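Packaging enzyme P4 (Pseudomonas phage phi6, PDB 4BLO) hydrolyses nucleoside triphosphates and probably uses that energy, as a hexameric RecA-like helicase motor, to package viral RNA into the phage capsid. Local coordinates at residues Ile64-Phe76 with Val162-Cys174. Numbering follows the deposited sequence.
Sequences IRPSVLLKDTAIF and VHISTLDEMLIVC
R65 lies beside V162 on the outermost strand of this chain's sheet, their CA atoms 5.7 Å apart, and after helix 66-69 residues 73-76 pass across the first turns of helix 167-179, with I75 CA 5.2 Å from D168 CA. The R65 guanidinium turns its edge to H163 O, NE 3.6 Å away without a hydrogen bond, and R65 packs on G102 of a neighbouring subunit. P66, a compact ring suited to a helix's first turn, sets CG 3.6 Å from V173 CG2 and touches I172 CG2. I75 and I172 lie alongside each other pointing opposite ways, I75 CD1 3.8 Å from I172 CG1, while F76 places CZ 3.7 Å from L171 CD1; these branched and aromatic groups fill a buried interface. D168 has CG anti to its carbonyl carbon (chi1 -67°), which carries OD2 to a weak hydrogen bond from I75 N. Buried E169 suits its place because S165 N, S165 OG and T166 N all donate to OE1, while T73 CG2 lies against OE2. T166 OG1 accepts from E169 N, completing a capping box. The contact joins helix 66-69 and its following loop to strand 161-163, parallel to 144-147 in the mixed sheet of a RecA-like P-loop ATPase, and to helix 167-179.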
ATOM      1  N   ILE L  64      27.025 -33.167   0.062  1.00 54.36           N
ATOM      2  CA  ILE L  64      27.049 -32.341  -1.152  1.00 51.72           C
ATOM      3  C   ILE L  64      26.279 -31.017  -0.976  1.00 53.57           C
ATOM      4  O   ILE L  64      26.010 -30.353  -1.979  1.00 54.45           O
ATOM      5  CB  ILE L  64      26.581 -33.108  -2.418  1.00 53.48           C
ATOM      6  CG1 ILE L  64      25.126 -33.640  -2.289  1.00 50.76           C
ATOM      7  CG2 ILE L  64      27.578 -34.207  -2.756  1.00 57.57           C
ATOM      8  CD1 ILE L  64      24.423 -33.917  -3.571  1.00 51.31           C
ATOM      9  N   ARG L  65      25.962 -30.601   0.265  1.00 47.32           N
ATOM     10  CA  ARG L  65      25.267 -29.325   0.458  1.00 44.62           C
ATOM     11  C   ARG L  65      26.282 -28.169   0.196  1.00 48.11           C
ATOM     12  O   ARG L  65      27.464 -28.317   0.535  1.00 49.09           O
ATOM     13  CB  ARG L  65      24.555 -29.249   1.827  1.00 44.46           C
ATOM     14  CG  ARG L  65      25.443 -28.986   3.025  1.00 56.44           C
ATOM     15  CD  ARG L  65      25.096 -29.870   4.197  1.00 70.70           C
ATOM     16  NE  ARG L  65      23.785 -29.586   4.779  1.00 86.58           N
ATOM     17  CZ  ARG L  65      23.457 -29.892   6.030  1.00106.64           C
ATOM     18  NH1 ARG L  65      24.341 -30.481   6.830  1.00 95.08           N
ATOM     19  NH2 ARG L  65      22.249 -29.598   6.498  1.00 93.10           N
ATOM     20  N   PRO L  66      25.880 -27.082  -0.519  1.00 43.15           N
ATOM     21  CA  PRO L  66      26.859 -26.039  -0.902  1.00 43.23           C
ATOM     22  C   PRO L  66      27.573 -25.359   0.259  1.00 47.62           C
ATOM     23  O   PRO L  66      28.745 -25.017   0.109  1.00 47.75           O
ATOM     24  CB  PRO L  66      26.013 -25.019  -1.663  1.00 43.06           C
ATOM     25  CG  PRO L  66      24.839 -25.771  -2.129  1.00 45.45           C
ATOM     26  CD  PRO L  66      24.545 -26.780  -1.071  1.00 42.10           C
ATOM     27  N   SER L  67      26.877 -25.178   1.414  1.00 45.54           N
ATOM     28  CA  SER L  67      27.419 -24.542   2.629  1.00 47.66           C
ATOM     29  C   SER L  67      28.653 -25.289   3.180  1.00 57.26           C
ATOM     30  O   SER L  67      29.505 -24.672   3.820  1.00 59.09           O
ATOM     31  CB  SER L  67      26.343 -24.451   3.707  1.00 49.30           C
ATOM     32  OG  SER L  67      25.859 -25.729   4.078  1.00 59.93           O
ATOM     33  N   VAL L  68      28.745 -26.602   2.898  1.00 55.37           N
ATOM     34  CA  VAL L  68      29.816 -27.491   3.328  1.00 58.25           C
ATOM     35  C   VAL L  68      30.951 -27.513   2.278  1.00 66.83           C
ATOM     36  O   VAL L  68      32.131 -27.473   2.660  1.00 69.46           O
ATOM     37  CB  VAL L  68      29.219 -28.904   3.617  1.00 60.82           C
ATOM     38  CG1 VAL L  68      30.208 -30.034   3.353  1.00 62.27           C
ATOM     39  CG2 VAL L  68      28.673 -28.982   5.039  1.00 60.03           C
ATOM     40  N   LEU L  69      30.592 -27.561   0.969  1.00 62.87           N
ATOM     41  CA  LEU L  69      31.558 -27.666  -0.135  1.00 64.33           C
ATOM     42  C   LEU L  69      32.179 -26.329  -0.563  1.00 70.62           C
ATOM     43  O   LEU L  69      33.342 -26.326  -0.970  1.00 73.46           O
ATOM     44  CB  LEU L  69      30.930 -28.341  -1.366  1.00 62.73           C
ATOM     45  CG  LEU L  69      30.412 -29.778  -1.199  1.00 67.19           C
ATOM     46  CD1 LEU L  69      29.734 -30.236  -2.440  1.00 66.63           C
ATOM     47  CD2 LEU L  69      31.528 -30.760  -0.866  1.00 71.63           C
ATOM     48  N   LEU L  70      31.425 -25.210  -0.497  1.00 65.68           N
ATOM     49  CA  LEU L  70      31.919 -23.890  -0.934  1.00 65.81           C
ATOM     50  C   LEU L  70      32.128 -22.928   0.235  1.00 72.28           C
ATOM     51  O   LEU L  70      31.334 -22.952   1.179  1.00 70.54           O
ATOM     52  CB  LEU L  70      30.945 -23.260  -1.948  1.00 62.87           C
ATOM     53  CG  LEU L  70      30.494 -24.131  -3.125  1.00 65.43           C
ATOM     54  CD1 LEU L  70      29.128 -23.706  -3.615  1.00 62.28           C
ATOM     55  CD2 LEU L  70      31.515 -24.123  -4.256  1.00 69.52           C
ATOM     56  N   LYS L  71      33.176 -22.067   0.165  1.00 72.53           N
ATOM     57  CA  LYS L  71      33.461 -21.074   1.217  1.00 73.89           C
ATOM     58  C   LYS L  71      32.376 -19.981   1.235  1.00 76.09           C
ATOM     59  O   LYS L  71      31.973 -19.528   2.312  1.00 75.74           O
ATOM     60  CB  LYS L  71      34.861 -20.463   1.067  1.00 79.77           C
ATOM     61  CG  LYS L  71      35.929 -21.238   1.844  1.00 94.50           C
ATOM     62  CD  LYS L  71      37.023 -20.318   2.383  1.00105.32           C
ATOM     63  CE  LYS L  71      38.052 -21.056   3.209  1.00116.88           C
ATOM     64  NZ  LYS L  71      39.111 -20.148   3.729  1.00125.66           N
ATOM     65  N   ASP L  72      31.883 -19.607   0.039  1.00 70.63           N
ATOM     66  CA  ASP L  72      30.779 -18.669  -0.146  1.00 68.28           C
ATOM     67  C   ASP L  72      29.760 -19.259  -1.134  1.00 68.46           C
ATOM     68  O   ASP L  72      30.125 -19.738  -2.211  1.00 67.90           O
ATOM     69  CB  ASP L  72      31.267 -17.278  -0.585  1.00 71.70           C
ATOM     70  CG  ASP L  72      30.166 -16.225  -0.678  1.00 83.98           C
ATOM     71  OD1 ASP L  72      29.342 -16.148   0.253  1.00 83.78           O
ATOM     72  OD2 ASP L  72      30.155 -15.454  -1.673  1.00 90.81           O
ATOM     73  N   THR L  73      28.484 -19.232  -0.729  1.00 62.68           N
ATOM     74  CA  THR L  73      27.323 -19.781  -1.428  1.00 60.48           C
ATOM     75  C   THR L  73      26.577 -18.738  -2.321  1.00 62.64           C
ATOM     76  O   THR L  73      25.554 -19.074  -2.905  1.00 60.51           O
ATOM     77  CB  THR L  73      26.347 -20.372  -0.379  1.00 71.00           C
ATOM     78  OG1 THR L  73      26.075 -19.379   0.612  1.00 74.44           O
ATOM     79  CG2 THR L  73      26.886 -21.630   0.307  1.00 69.48           C
ATOM     80  N   ALA L  74      27.099 -17.507  -2.446  1.00 59.86           N
ATOM     81  CA  ALA L  74      26.468 -16.449  -3.246  1.00 59.04           C
ATOM     82  C   ALA L  74      26.537 -16.728  -4.757  1.00 63.64           C
ATOM     83  O   ALA L  74      27.596 -17.094  -5.257  1.00 65.72           O
ATOM     84  CB  ALA L  74      27.111 -15.112  -2.932  1.00 61.30           C
ATOM     85  N   ILE L  75      25.391 -16.600  -5.465  1.00 57.20           N
ATOM     86  CA  ILE L  75      25.275 -16.792  -6.912  1.00 55.65           C
ATOM     87  C   ILE L  75      24.968 -15.426  -7.563  1.00 58.88           C
ATOM     88  O   ILE L  75      25.395 -15.166  -8.688  1.00 59.63           O
ATOM     89  CB  ILE L  75      24.214 -17.894  -7.263  1.00 56.81           C
ATOM     90  CG1 ILE L  75      24.669 -18.787  -8.431  1.00 58.89           C
ATOM     91  CG2 ILE L  75      22.783 -17.349  -7.472  1.00 54.80           C
ATOM     92  CD1 ILE L  75      23.675 -19.931  -8.815  1.00 71.34           C
ATOM     93  N   PHE L  76      24.239 -14.553  -6.843  1.00 53.49           N
ATOM     94  CA  PHE L  76      23.849 -13.235  -7.332  1.00 52.46           C
ATOM     95  C   PHE L  76      24.904 -12.198  -6.955  1.00 60.17           C
ATOM     96  O   PHE L  76      25.319 -12.128  -5.794  1.00 60.28           O
ATOM     97  CB  PHE L  76      22.463 -12.849  -6.803  1.00 51.30           C
ATOM     98  CG  PHE L  76      21.344 -13.743  -7.279  1.00 49.99           C
ATOM     99  CD1 PHE L  76      20.988 -13.788  -8.625  1.00 51.99           C
ATOM    100  CD2 PHE L  76      20.621 -14.514  -6.381  1.00 50.12           C
ATOM    101  CE1 PHE L  76      19.950 -14.615  -9.059  1.00 51.37           C
ATOM    102  CE2 PHE L  76      19.586 -15.346  -6.813  1.00 51.27           C
ATOM    103  CZ  PHE L  76      19.254 -15.389  -8.147  1.00 49.60           C
ATOM    104  N   VAL L 162      19.211 -33.082   0.485  1.00 43.11           N
ATOM    105  CA  VAL L 162      20.226 -32.031   0.604  1.00 41.39           C
ATOM    106  C   VAL L 162      19.506 -30.782   1.153  1.00 39.85           C
ATOM    107  O   VAL L 162      18.622 -30.217   0.498  1.00 37.10           O
ATOM    108  CB  VAL L 162      21.051 -31.790  -0.701  1.00 44.89           C
ATOM    109  CG1 VAL L 162      20.173 -31.782  -1.941  1.00 43.63           C
ATOM    110  CG2 VAL L 162      21.915 -30.535  -0.614  1.00 44.78           C
ATOM    111  N   HIS L 163      19.841 -30.419   2.403  1.00 34.51           N
ATOM    112  CA  HIS L 163      19.207 -29.319   3.116  1.00 31.63           C
ATOM    113  C   HIS L 163      19.903 -28.002   2.844  1.00 36.53           C
ATOM    114  O   HIS L 163      21.068 -27.812   3.209  1.00 35.79           O
ATOM    115  CB  HIS L 163      19.130 -29.605   4.617  1.00 32.03           C
ATOM    116  CG  HIS L 163      18.307 -30.818   4.931  1.00 34.32           C
ATOM    117  ND1 HIS L 163      18.895 -32.067   5.133  1.00 36.42           N
ATOM    118  CD2 HIS L 163      16.959 -30.952   5.005  1.00 33.85           C
ATOM    119  CE1 HIS L 163      17.891 -32.903   5.348  1.00 34.78           C
ATOM    120  NE2 HIS L 163      16.707 -32.280   5.288  1.00 33.84           N
ATOM    121  N   ILE L 164      19.165 -27.094   2.177  1.00 34.49           N
ATOM    122  CA  ILE L 164      19.620 -25.747   1.848  1.00 35.43           C
ATOM    123  C   ILE L 164      18.871 -24.712   2.732  1.00 43.03           C
ATOM    124  O   ILE L 164      17.914 -25.058   3.446  1.00 43.93           O
ATOM    125  CB  ILE L 164      19.489 -25.444   0.327  1.00 38.21           C
ATOM    126  CG1 ILE L 164      18.021 -25.444  -0.133  1.00 36.62           C
ATOM    127  CG2 ILE L 164      20.350 -26.400  -0.518  1.00 40.97           C
ATOM    128  CD1 ILE L 164      17.708 -24.460  -1.139  1.00 29.78           C
ATOM    129  N   SER L 165      19.324 -23.444   2.674  1.00 40.51           N
ATOM    130  CA  SER L 165      18.781 -22.316   3.419  1.00 39.18           C
ATOM    131  C   SER L 165      18.471 -21.118   2.518  1.00 43.42           C
ATOM    132  O   SER L 165      17.530 -20.395   2.829  1.00 44.65           O
ATOM    133  CB  SER L 165      19.756 -21.890   4.514  1.00 42.63           C
ATOM    134  OG  SER L 165      20.945 -21.303   4.008  1.00 52.74           O
ATOM    135  N   THR L 166      19.257 -20.889   1.425  1.00 38.33           N
ATOM    136  CA  THR L 166      19.096 -19.733   0.522  1.00 36.59           C
ATOM    137  C   THR L 166      18.662 -20.123  -0.904  1.00 39.93           C
ATOM    138  O   THR L 166      18.805 -21.279  -1.310  1.00 38.18           O
ATOM    139  CB  THR L 166      20.390 -18.864   0.457  1.00 38.99           C
ATOM    140  OG1 THR L 166      21.348 -19.399  -0.464  1.00 39.27           O
ATOM    141  CG2 THR L 166      21.025 -18.622   1.820  1.00 34.34           C
ATOM    142  N   LEU L 167      18.173 -19.120  -1.675  1.00 38.18           N
ATOM    143  CA  LEU L 167      17.769 -19.263  -3.083  1.00 37.90           C
ATOM    144  C   LEU L 167      19.011 -19.540  -3.948  1.00 42.71           C
ATOM    145  O   LEU L 167      18.937 -20.324  -4.895  1.00 41.25           O
ATOM    146  CB  LEU L 167      17.018 -18.008  -3.580  1.00 37.57           C
ATOM    147  CG  LEU L 167      16.657 -17.959  -5.087  1.00 43.13           C
ATOM    148  CD1 LEU L 167      15.673 -19.055  -5.476  1.00 42.41           C
ATOM    149  CD2 LEU L 167      16.134 -16.600  -5.483  1.00 47.43           C
ATOM    150  N   ASP L 168      20.155 -18.904  -3.589  1.00 41.23           N
ATOM    151  CA  ASP L 168      21.454 -19.085  -4.241  1.00 42.10           C
ATOM    152  C   ASP L 168      21.836 -20.570  -4.219  1.00 46.32           C
ATOM    153  O   ASP L 168      22.177 -21.123  -5.271  1.00 47.03           O
ATOM    154  CB  ASP L 168      22.540 -18.240  -3.547  1.00 45.23           C
ATOM    155  CG  ASP L 168      22.411 -16.738  -3.661  1.00 51.94           C
ATOM    156  OD1 ASP L 168      21.482 -16.274  -4.327  1.00 49.28           O
ATOM    157  OD2 ASP L 168      23.222 -16.030  -3.050  1.00 61.39           O
ATOM    158  N   GLU L 169      21.732 -21.213  -3.025  1.00 40.87           N
ATOM    159  CA  GLU L 169      22.009 -22.631  -2.815  1.00 40.72           C
ATOM    160  C   GLU L 169      21.101 -23.507  -3.686  1.00 44.47           C
ATOM    161  O   GLU L 169      21.595 -24.461  -4.291  1.00 44.77           O
ATOM    162  CB  GLU L 169      21.845 -23.011  -1.334  1.00 42.28           C
ATOM    163  CG  GLU L 169      22.966 -22.526  -0.429  1.00 50.85           C
ATOM    164  CD  GLU L 169      22.704 -22.572   1.061  1.00 60.32           C
ATOM    165  OE1 GLU L 169      21.602 -23.012   1.461  1.00 68.72           O
ATOM    166  OE2 GLU L 169      23.588 -22.135   1.835  1.00 44.05           O
ATOM    167  N   MET L 170      19.792 -23.174  -3.787  1.00 40.70           N
ATOM    168  CA  MET L 170      18.842 -23.942  -4.596  1.00 39.78           C
ATOM    169  C   MET L 170      19.275 -23.995  -6.057  1.00 44.76           C
ATOM    170  O   MET L 170      19.343 -25.082  -6.632  1.00 45.73           O
ATOM    171  CB  MET L 170      17.425 -23.373  -4.499  1.00 40.77           C
ATOM    172  CG  MET L 170      16.380 -24.346  -4.993  1.00 44.26           C
ATOM    173  SD  MET L 170      14.940 -23.511  -5.673  1.00 48.49           S
ATOM    174  CE  MET L 170      15.589 -22.957  -7.265  1.00 45.56           C
ATOM    175  N   LEU L 171      19.591 -22.829  -6.640  1.00 39.59           N
ATOM    176  CA  LEU L 171      20.020 -22.712  -8.029  1.00 38.72           C
ATOM    177  C   LEU L 171      21.361 -23.413  -8.263  1.00 43.65           C
ATOM    178  O   LEU L 171      21.507 -24.062  -9.295  1.00 43.92           O
ATOM    179  CB  LEU L 171      20.086 -21.240  -8.458  1.00 38.26           C
ATOM    180  CG  LEU L 171      18.741 -20.486  -8.478  1.00 40.66           C
ATOM    181  CD1 LEU L 171      18.960 -19.005  -8.558  1.00 39.38           C
ATOM    182  CD2 LEU L 171      17.859 -20.950  -9.626  1.00 43.85           C
ATOM    183  N   ILE L 172      22.301 -23.338  -7.295  1.00 40.24           N
ATOM    184  CA  ILE L 172      23.608 -23.997  -7.385  1.00 41.80           C
ATOM    185  C   ILE L 172      23.417 -25.512  -7.566  1.00 46.51           C
ATOM    186  O   ILE L 172      23.975 -26.086  -8.503  1.00 47.12           O
ATOM    187  CB  ILE L 172      24.488 -23.677  -6.142  1.00 45.41           C
ATOM    188  CG1 ILE L 172      25.070 -22.265  -6.230  1.00 46.52           C
ATOM    189  CG2 ILE L 172      25.621 -24.689  -5.976  1.00 47.41           C
ATOM    190  CD1 ILE L 172      25.612 -21.744  -4.928  1.00 46.32           C
ATOM    191  N   VAL L 173      22.619 -26.140  -6.684  1.00 41.45           N
ATOM    192  CA  VAL L 173      22.375 -27.578  -6.708  1.00 41.37           C
ATOM    193  C   VAL L 173      21.544 -27.958  -7.943  1.00 44.45           C
ATOM    194  O   VAL L 173      21.880 -28.944  -8.604  1.00 47.25           O
ATOM    195  CB  VAL L 173      21.726 -28.091  -5.396  1.00 45.06           C
ATOM    196  CG1 VAL L 173      21.690 -29.619  -5.362  1.00 45.94           C
ATOM    197  CG2 VAL L 173      22.465 -27.566  -4.172  1.00 45.52           C
ATOM    198  N   CYS L 174      20.498 -27.169  -8.272  1.00 37.19           N
ATOM    199  CA  CYS L 174      19.624 -27.424  -9.419  1.00 36.36           C
ATOM    200  C   CYS L 174      20.397 -27.354 -10.749  1.00 44.22           C
ATOM    201  O   CYS L 174      20.355 -28.321 -11.511  1.00 45.31           O
ATOM    202  CB  CYS L 174      18.435 -26.471  -9.419  1.00 34.45           C
ATOM    203  SG  CYS L 174      17.099 -26.950  -8.286  1.00 36.10           S
TER